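Side-chain contacts in genome polyprotein (Chicken sicinivirus JSY, PDB 6QWT), which probably copies the viral RNA genome as an RNA-dependent RNA polymerase, the 3Dpol portion of a picornaviral polyprotein: residues A428-P433 / Y464-T469; T422-L427 / Q437-T442. All coordinates share one frame; numbering follows the deposited sequence.

Contact 1. Residues A428-P433 / Y464-T469; sequences AHHAGP and YRWLAT
His430, on a short 3-10 turn, and Trp466, on helix 459-469, are the closest backbone positions of this pair, with CA atoms 9.3 Å apart, so the side chains have to bridge the gap. Trp466 has its CB directed toward the turn, and His430, whose own CB leaves at an angle, brings the end of its imidazole up to the indole. The result is a T-shaped stack in which the histidine gives its edge and the tryptophan a face of its five-membered ring, the planes standing at 79°. The touching atom is His430 CE1, which sits 3.5 Å from Trp466 CD1 and almost as near Trp466 NE1, displaced toward the rim of the indole. What holds the imidazole in this attitude is its pair of nitrogens: NE2 is hydrogen-bonded to Asp213 OD2, whose charge may polarise the ring, and ND1 to His397 ND1, so rotation is fixed and the carbon between them is presented to the indole. Trp466 is tied to the same residue, its NE1 bonding to Asp213 O. Its CG is anti to the backbone N (chi1 177°), which carries the indole away from its own helix.

His429 adds a second, looser touch. Its CE1 comes 4.4 Å from Trp466 CB, the methylene lying at the edge of the imidazole, while its NE2 rests 3.4 Å above the plane of the His430 ring, near the rim. Back on the helix, Thr469 OG1 returns to Trp466 O at 3.1 Å, an intrahelical bond.

The contact joins the turn between helices 417-428 and 433-449 to the C-terminal helix 459-469; His397 of strand 396-400 stacks on Trp466, and helix 212-222 supplies Asp213.

Contact 2. Residues T422-L427 / Q437-T442; sequences TSLCYL and QKWCDT
Trp439 of helix 433-449 meets Leu424 and Cys425 of helix 417-428 with the far end of its indole. From CB, the first torsion puts CG anti to the backbone N (chi1 174°) and aims the bicycle at the other helix. The five-membered ring meets neither Leu424 nor Cys425; its NE1 is hydrogen-bonded beyond the two segments. Contact begins on the benzo ring. CZ2 lies 3.9 Å from Leu424 CB, and CH2, next along the rim, is 3.8 Å from that same CB and 4.1 Å from Leu424 C. CZ3 then meets Cys425 SG at 3.9 Å. The sulfur lies in the indole plane, 5.2 Å from the centroid of the six-membered ring, making this an edge-on sulfur-aromatic contact. Helices 417-428 and 433-449 are consecutive in the chain, part of the C-terminal thumb of the right-handed polymerase fold, and the indole rim spans the space from one to the other. Tyr405 of helix 402-408 packs edge-to-face with Trp439, and also touches Leu424. On helix 433-449 itself, Lys438 O takes two bonds, from Thr442 N and, at 2.9 Å, from Thr442 OG1, arriving from opposite faces of the carbonyl plane. Gln437 NE2 bonds to Asp441 OD1 at 2.7 Å, from above the carboxylate plane.

In the fold
Contacts 1 and 2 lie with their centres about 12 Å apart and meet directly where Ala428 CB packs on Trp439 CE3 at 3.9 Å. Along the chain their segments alternate: helix 417-428 runs straight into the turn of contact 1, helix 433-449 follows with its tryptophan facing back, and helix 459-469 comes last. Leu462 on that final helix touches both His429 of contact 1 and Cys425 of contact 2. Each centre is about 25 Å from the centre of the chain, on the same side. Both belong to the C-terminal thumb; the antiparallel sheet of strands 230-235, 327-332, 335-340 and 360-362, which includes none of their segments, forms the palm, the subdomain carrying the catalytic site in this polymerase family.

Contact 1. Residues A428-P433 / Y464-T469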
ATOM      1  N   ALA A 428      -4.952   1.432 -19.879  1.00 20.67           N
ATOM      2  CA  ALA A 428      -5.386   2.511 -20.759  1.00 21.89           C
ATOM      3  C   ALA A 428      -6.672   2.216 -21.524  1.00 20.85           C
ATOM      4  O   ALA A 428      -7.406   3.154 -21.850  1.00 20.36           O
ATOM      5  CB  ALA A 428      -4.273   2.842 -21.758  1.00 20.02           C
ATOM      6  N   HIS A 429      -6.971   0.950 -21.824  1.00 19.78           N
ATOM      7  CA  HIS A 429      -8.130   0.654 -22.661  1.00 22.63           C
ATOM      8  C   HIS A 429      -9.448   1.030 -21.996  1.00 24.42           C
ATOM      9  O   HIS A 429     -10.444   1.234 -22.700  1.00 19.13           O
ATOM     10  CB  HIS A 429      -8.148  -0.827 -23.048  1.00 17.64           C
ATOM     11  CG  HIS A 429      -8.697  -1.724 -21.981  1.00 20.96           C
ATOM     12  ND1 HIS A 429     -10.044  -1.999 -21.858  1.00 20.56           N
ATOM     13  CD2 HIS A 429      -8.081  -2.404 -20.987  1.00 20.34           C
ATOM     14  CE1 HIS A 429     -10.232  -2.811 -20.833  1.00 20.89           C
ATOM     15  NE2 HIS A 429      -9.057  -3.071 -20.287  1.00 24.85           N
ATOM     16  N   HIS A 430      -9.478   1.128 -20.662  1.00 20.96           N
ATOM     17  CA  HIS A 430     -10.699   1.484 -19.946  1.00 23.74           C
ATOM     18  C   HIS A 430     -11.173   2.903 -20.243  1.00 23.35           C
ATOM     19  O   HIS A 430     -12.318   3.232 -19.915  1.00 22.67           O
ATOM     20  CB  HIS A 430     -10.493   1.323 -18.439  1.00 21.74           C
ATOM     21  CG  HIS A 430     -10.479  -0.102 -17.979  1.00 23.81           C
ATOM     22  ND1 HIS A 430     -11.560  -0.943 -18.130  1.00 21.87           N
ATOM     23  CD2 HIS A 430      -9.515  -0.834 -17.373  1.00 19.26           C
ATOM     24  CE1 HIS A 430     -11.265  -2.132 -17.635  1.00 24.63           C
ATOM     25  NE2 HIS A 430     -10.028  -2.093 -17.170  1.00 21.99           N
ATOM     26  N   ALA A 431     -10.336   3.743 -20.844  1.00 21.78           N
ATOM     27  CA  ALA A 431     -10.727   5.102 -21.193  1.00 24.90           C
ATOM     28  C   ALA A 431     -11.663   5.166 -22.393  1.00 22.71           C
ATOM     29  O   ALA A 431     -12.115   6.260 -22.742  1.00 23.52           O
ATOM     30  CB  ALA A 431      -9.484   5.953 -21.475  1.00 22.21           C
ATOM     31  N   GLY A 432     -11.960   4.036 -23.031  1.00 22.95           N
ATOM     32  CA  GLY A 432     -12.750   4.028 -24.238  1.00 25.75           C
ATOM     33  C   GLY A 432     -11.920   3.626 -25.440  1.00 24.09           C
ATOM     34  O   GLY A 432     -10.705   3.836 -25.479  1.00 20.86           O
ATOM     35  N   PRO A 433     -12.571   3.042 -26.453  1.00 24.98           N
ATOM     36  CA  PRO A 433     -11.810   2.515 -27.600  1.00 22.79           C
ATOM     37  C   PRO A 433     -10.975   3.558 -28.323  1.00 21.93           C
ATOM     38  O   PRO A 433      -9.856   3.252 -28.754  1.00 20.83           O
ATOM     39  CB  PRO A 433     -12.910   1.936 -28.508  1.00 25.01           C
ATOM     40  CG  PRO A 433     -14.185   2.577 -28.045  1.00 26.16           C
ATOM     41  CD  PRO A 433     -14.015   2.781 -26.575  1.00 24.67           C
ATOM     42  N   TYR A 464     -13.283  -7.641 -24.348  1.00 22.34           N
ATOM     43  CA  TYR A 464     -13.909  -8.949 -24.177  1.00 23.02           C
ATOM     44  C   TYR A 464     -13.468  -9.598 -22.872  1.00 21.48           C
ATOM     45  O   TYR A 464     -14.296 -10.089 -22.097  1.00 23.63           O
ATOM     46  CB  TYR A 464     -13.580  -9.876 -25.349  1.00 20.80           C
ATOM     47  CG  TYR A 464     -13.832 -11.324 -24.986  1.00 24.51           C
ATOM     48  CD1 TYR A 464     -15.129 -11.827 -24.928  1.00 25.05           C
ATOM     49  CD2 TYR A 464     -12.783 -12.175 -24.651  1.00 21.99           C
ATOM     50  CE1 TYR A 464     -15.368 -13.138 -24.572  1.00 26.10           C
ATOM     51  CE2 TYR A 464     -13.018 -13.487 -24.291  1.00 22.76           C
ATOM     52  CZ  TYR A 464     -14.310 -13.964 -24.254  1.00 26.01           C
ATOM     53  OH  TYR A 464     -14.548 -15.274 -23.898  1.00 32.69           O
ATOM     54  N   ARG A 465     -12.157  -9.623 -22.618  1.00 22.50           N
ATOM     55  CA  ARG A 465     -11.662 -10.296 -21.422  1.00 26.44           C
ATOM     56  C   ARG A 465     -12.104  -9.585 -20.150  1.00 25.74           C
ATOM     57  O   ARG A 465     -12.318 -10.240 -19.124  1.00 27.33           O
ATOM     58  CB  ARG A 465     -10.138 -10.419 -21.479  1.00 24.68           C
ATOM     59  CG  ARG A 465      -9.675 -11.632 -22.276  1.00 26.64           C
ATOM     60  CD  ARG A 465      -8.188 -11.897 -22.127  1.00 30.12           C
ATOM     61  NE  ARG A 465      -7.817 -12.306 -20.775  1.00 35.11           N
ATOM     62  CZ  ARG A 465      -8.045 -13.512 -20.261  1.00 36.60           C
ATOM     63  NH1 ARG A 465      -7.662 -13.786 -19.021  1.00 36.54           N
ATOM     64  NH2 ARG A 465      -8.656 -14.445 -20.979  1.00 32.47           N
ATOM     65  N   TRP A 466     -12.270  -8.260 -20.193  1.00 22.95           N
ATOM     66  CA  TRP A 466     -12.799  -7.559 -19.027  1.00 24.05           C
ATOM     67  C   TRP A 466     -14.242  -7.962 -18.758  1.00 27.12           C
ATOM     68  O   TRP A 466     -14.604  -8.285 -17.621  1.00 26.30           O
ATOM     69  CB  TRP A 466     -12.707  -6.047 -19.215  1.00 18.61           C
ATOM     70  CG  TRP A 466     -13.318  -5.295 -18.069  1.00 22.83           C
ATOM     71  CD1 TRP A 466     -12.783  -5.125 -16.825  1.00 22.99           C
ATOM     72  CD2 TRP A 466     -14.589  -4.625 -18.053  1.00 22.17           C
ATOM     73  NE1 TRP A 466     -13.635  -4.387 -16.040  1.00 24.78           N
ATOM     74  CE2 TRP A 466     -14.752  -4.068 -16.770  1.00 24.65           C
ATOM     75  CE3 TRP A 466     -15.602  -4.443 -18.999  1.00 23.61           C
ATOM     76  CZ2 TRP A 466     -15.885  -3.340 -16.409  1.00 21.93           C
ATOM     77  CZ3 TRP A 466     -16.727  -3.719 -18.640  1.00 17.77           C
ATOM     78  CH2 TRP A 466     -16.858  -3.176 -17.357  1.00 19.77           C
ATOM     79  N   LEU A 467     -15.084  -7.938 -19.797  1.00 24.63           N
ATOM     80  CA  LEU A 467     -16.475  -8.345 -19.636  1.00 28.14           C
ATOM     81  C   LEU A 467     -16.573  -9.781 -19.138  1.00 28.83           C
ATOM     82  O   LEU A 467     -17.458 -10.109 -18.341  1.00 32.17           O
ATOM     83  CB  LEU A 467     -17.226  -8.183 -20.955  1.00 27.45           C
ATOM     84  CG  LEU A 467     -17.582  -6.760 -21.388  1.00 31.09           C
ATOM     85  CD1 LEU A 467     -18.067  -6.750 -22.832  1.00 30.86           C
ATOM     86  CD2 LEU A 467     -18.630  -6.165 -20.462  1.00 27.17           C
ATOM     87  N   ALA A 468     -15.661 -10.646 -19.586  1.00 25.70           N
ATOM     88  CA  ALA A 468     -15.695 -12.044 -19.172  1.00 31.34           C
ATOM     89  C   ALA A 468     -15.404 -12.187 -17.684  1.00 32.43           C
ATOM     90  O   ALA A 468     -16.088 -12.937 -16.978  1.00 33.28           O
ATOM     91  CB  ALA A 468     -14.696 -12.859 -19.995  1.00 27.26           C
ATOM     92  N   THR A 469     -14.389 -11.482 -17.183  1.00 29.25           N
ATOM     93  CA  THR A 469     -14.028 -11.656 -15.778  1.00 35.11           C
ATOM     94  C   THR A 469     -15.044 -10.990 -14.854  1.00 32.71           C
ATOM     95  O   THR A 469     -15.323 -11.493 -13.758  1.00 30.77           O
ATOM     96  CB  THR A 469     -12.617 -11.118 -15.519  1.00 30.20           C
ATOM     97  OG1 THR A 469     -12.603  -9.694 -15.685  1.00 38.55           O
ATOM     98  CG2 THR A 469     -11.622 -11.755 -16.477  1.00 37.09           C
TER

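Contact 2. Residues T422-L427 / Q437-T442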
ATOM      1  N   THR A 422       2.808  -3.560 -22.975  1.00 22.20           N
ATOM      2  CA  THR A 422       1.734  -4.516 -22.728  1.00 25.24           C
ATOM      3  C   THR A 422       1.043  -4.250 -21.395  1.00 25.75           C
ATOM      4  O   THR A 422      -0.190  -4.269 -21.314  1.00 24.05           O
ATOM      5  CB  THR A 422       2.284  -5.942 -22.778  1.00 27.49           C
ATOM      6  OG1 THR A 422       2.757  -6.225 -24.101  1.00 31.82           O
ATOM      7  CG2 THR A 422       1.206  -6.944 -22.411  1.00 30.71           C
ATOM      8  N   SER A 423       1.817  -3.986 -20.338  1.00 25.57           N
ATOM      9  CA  SER A 423       1.210  -3.813 -19.022  1.00 26.25           C
ATOM     10  C   SER A 423       0.422  -2.510 -18.923  1.00 23.22           C
ATOM     11  O   SER A 423      -0.527  -2.423 -18.135  1.00 26.48           O
ATOM     12  CB  SER A 423       2.282  -3.878 -17.933  1.00 25.94           C
ATOM     13  OG  SER A 423       3.355  -3.007 -18.230  1.00 31.08           O
ATOM     14  N   LEU A 424       0.791  -1.492 -19.704  1.00 22.77           N
ATOM     15  CA  LEU A 424       0.034  -0.247 -19.708  1.00 21.39           C
ATOM     16  C   LEU A 424      -1.240  -0.341 -20.537  1.00 23.82           C
ATOM     17  O   LEU A 424      -2.190   0.407 -20.276  1.00 20.08           O
ATOM     18  CB  LEU A 424       0.911   0.901 -20.217  1.00 17.49           C
ATOM     19  CG  LEU A 424       2.118   1.225 -19.327  1.00 24.89           C
ATOM     20  CD1 LEU A 424       2.999   2.286 -19.964  1.00 19.60           C
ATOM     21  CD2 LEU A 424       1.687   1.657 -17.927  1.00 19.16           C
ATOM     22  N   CYS A 425      -1.286  -1.246 -21.519  1.00 23.23           N
ATOM     23  CA  CYS A 425      -2.526  -1.480 -22.250  1.00 22.91           C
ATOM     24  C   CYS A 425      -3.639  -1.925 -21.311  1.00 22.00           C
ATOM     25  O   CYS A 425      -4.806  -1.566 -21.505  1.00 21.35           O
ATOM     26  CB  CYS A 425      -2.298  -2.523 -23.341  1.00 19.85           C
ATOM     27  SG  CYS A 425      -1.271  -1.937 -24.699  1.00 23.04           S
ATOM     28  N   TYR A 426      -3.297  -2.706 -20.282  1.00 21.56           N
ATOM     29  CA  TYR A 426      -4.294  -3.162 -19.321  1.00 23.97           C
ATOM     30  C   TYR A 426      -4.909  -2.010 -18.539  1.00 25.42           C
ATOM     31  O   TYR A 426      -6.019  -2.155 -18.015  1.00 25.57           O
ATOM     32  CB  TYR A 426      -3.674  -4.166 -18.349  1.00 26.54           C
ATOM     33  CG  TYR A 426      -3.195  -5.438 -19.005  1.00 32.12           C
ATOM     34  CD1 TYR A 426      -1.861  -5.820 -18.933  1.00 30.24           C
ATOM     35  CD2 TYR A 426      -4.077  -6.264 -19.694  1.00 35.76           C
ATOM     36  CE1 TYR A 426      -1.416  -6.986 -19.531  1.00 33.44           C
ATOM     37  CE2 TYR A 426      -3.640  -7.435 -20.297  1.00 38.33           C
ATOM     38  CZ  TYR A 426      -2.308  -7.789 -20.211  1.00 39.66           C
ATOM     39  OH  TYR A 426      -1.860  -8.949 -20.803  1.00 45.36           O
ATOM     40  N   LEU A 427      -4.212  -0.878 -18.446  1.00 21.83           N
ATOM     41  CA  LEU A 427      -4.724   0.286 -17.736  1.00 25.53           C
ATOM     42  C   LEU A 427      -5.456   1.251 -18.657  1.00 21.31           C
ATOM     43  O   LEU A 427      -6.483   1.818 -18.269  1.00 22.40           O
ATOM     44  CB  LEU A 427      -3.577   1.019 -17.029  1.00 23.10           C
ATOM     45  CG  LEU A 427      -2.726   0.197 -16.054  1.00 24.88           C
ATOM     46  CD1 LEU A 427      -1.588   1.037 -15.496  1.00 22.51           C
ATOM     47  CD2 LEU A 427      -3.590  -0.348 -14.931  1.00 28.12           C
ATOM     48  N   GLN A 437      -7.009   4.305 -28.538  1.00 23.64           N
ATOM     49  CA  GLN A 437      -6.332   4.380 -29.827  1.00 25.43           C
ATOM     50  C   GLN A 437      -5.437   5.608 -29.913  1.00 24.41           C
ATOM     51  O   GLN A 437      -4.340   5.547 -30.478  1.00 23.61           O
ATOM     52  CB  GLN A 437      -7.358   4.384 -30.958  1.00 26.47           C
ATOM     53  CG  GLN A 437      -6.756   4.131 -32.327  1.00 29.33           C
ATOM     54  CD  GLN A 437      -5.989   2.825 -32.383  1.00 34.91           C
ATOM     55  OE1 GLN A 437      -6.476   1.786 -31.932  1.00 36.14           O
ATOM     56  NE2 GLN A 437      -4.778   2.873 -32.928  1.00 31.30           N
ATOM     57  N   LYS A 438      -5.889   6.738 -29.354  1.00 25.97           N
ATOM     58  CA  LYS A 438      -5.086   7.957 -29.398  1.00 27.26           C
ATOM     59  C   LYS A 438      -3.771   7.775 -28.650  1.00 24.25           C
ATOM     60  O   LYS A 438      -2.715   8.224 -29.112  1.00 22.97           O
ATOM     61  CB  LYS A 438      -5.877   9.132 -28.821  1.00 23.67           C
ATOM     62  CG  LYS A 438      -6.950   9.680 -29.752  1.00 25.92           C
ATOM     63  CD  LYS A 438      -7.831  10.698 -29.037  1.00 33.22           C
ATOM     64  CE  LYS A 438      -8.902  11.269 -29.962  1.00 36.30           C
ATOM     65  NZ  LYS A 438      -9.905  10.246 -30.368  1.00 35.76           N
ATOM     66  N   TRP A 439      -3.817   7.118 -27.490  1.00 24.41           N
ATOM     67  CA  TRP A 439      -2.593   6.815 -26.760  1.00 21.03           C
ATOM     68  C   TRP A 439      -1.696   5.883 -27.567  1.00 22.31           C
ATOM     69  O   TRP A 439      -0.489   6.119 -27.688  1.00 24.41           O
ATOM     70  CB  TRP A 439      -2.936   6.203 -25.402  1.00 20.26           C
ATOM     71  CG  TRP A 439      -1.738   5.737 -24.635  1.00 21.81           C
ATOM     72  CD1 TRP A 439      -0.820   6.516 -23.991  1.00 19.61           C
ATOM     73  CD2 TRP A 439      -1.324   4.380 -24.433  1.00 23.72           C
ATOM     74  NE1 TRP A 439       0.141   5.730 -23.402  1.00 21.37           N
ATOM     75  CE2 TRP A 439      -0.146   4.413 -23.658  1.00 21.19           C
ATOM     76  CE3 TRP A 439      -1.833   3.140 -24.834  1.00 20.84           C
ATOM     77  CZ2 TRP A 439       0.530   3.256 -23.276  1.00 21.91           C
ATOM     78  CZ3 TRP A 439      -1.160   1.991 -24.455  1.00 21.87           C
ATOM     79  CH2 TRP A 439       0.008   2.056 -23.682  1.00 19.13           C
ATOM     80  N   CYS A 440      -2.273   4.822 -28.138  1.00 19.74           N
ATOM     81  CA  CYS A 440      -1.480   3.880 -28.927  1.00 22.83           C
ATOM     82  C   CYS A 440      -0.835   4.565 -30.126  1.00 27.01           C
ATOM     83  O   CYS A 440       0.345   4.339 -30.419  1.00 26.53           O
ATOM     84  CB  CYS A 440      -2.349   2.712 -29.396  1.00 24.58           C
ATOM     85  SG  CYS A 440      -3.033   1.671 -28.083  1.00 21.71           S
ATOM     86  N   ASP A 441      -1.594   5.404 -30.835  1.00 28.40           N
ATOM     87  CA  ASP A 441      -1.063   6.053 -32.029  1.00 26.58           C
ATOM     88  C   ASP A 441       0.052   7.034 -31.684  1.00 23.13           C
ATOM     89  O   ASP A 441       1.062   7.108 -32.393  1.00 28.09           O
ATOM     90  CB  ASP A 441      -2.190   6.759 -32.787  1.00 24.11           C
ATOM     91  CG  ASP A 441      -3.132   5.788 -33.474  1.00 32.56           C
ATOM     92  OD1 ASP A 441      -2.776   4.595 -33.600  1.00 34.64           O
ATOM     93  OD2 ASP A 441      -4.235   6.212 -33.885  1.00 33.81           O
ATOM     94  N   THR A 442      -0.110   7.792 -30.598  1.00 25.61           N
ATOM     95  CA  THR A 442       0.927   8.742 -30.203  1.00 27.83           C
ATOM     96  C   THR A 442       2.198   8.022 -29.769  1.00 26.44           C
ATOM     97  O   THR A 442       3.309   8.447 -30.109  1.00 22.37           O
ATOM     98  CB  THR A 442       0.412   9.645 -29.083  1.00 24.02           C
ATOM     99  OG1 THR A 442      -0.787  10.296 -29.509  1.00 23.46           O
ATOM    100  CG2 THR A 442       1.452  10.699 -28.721  1.00 24.16           C
TER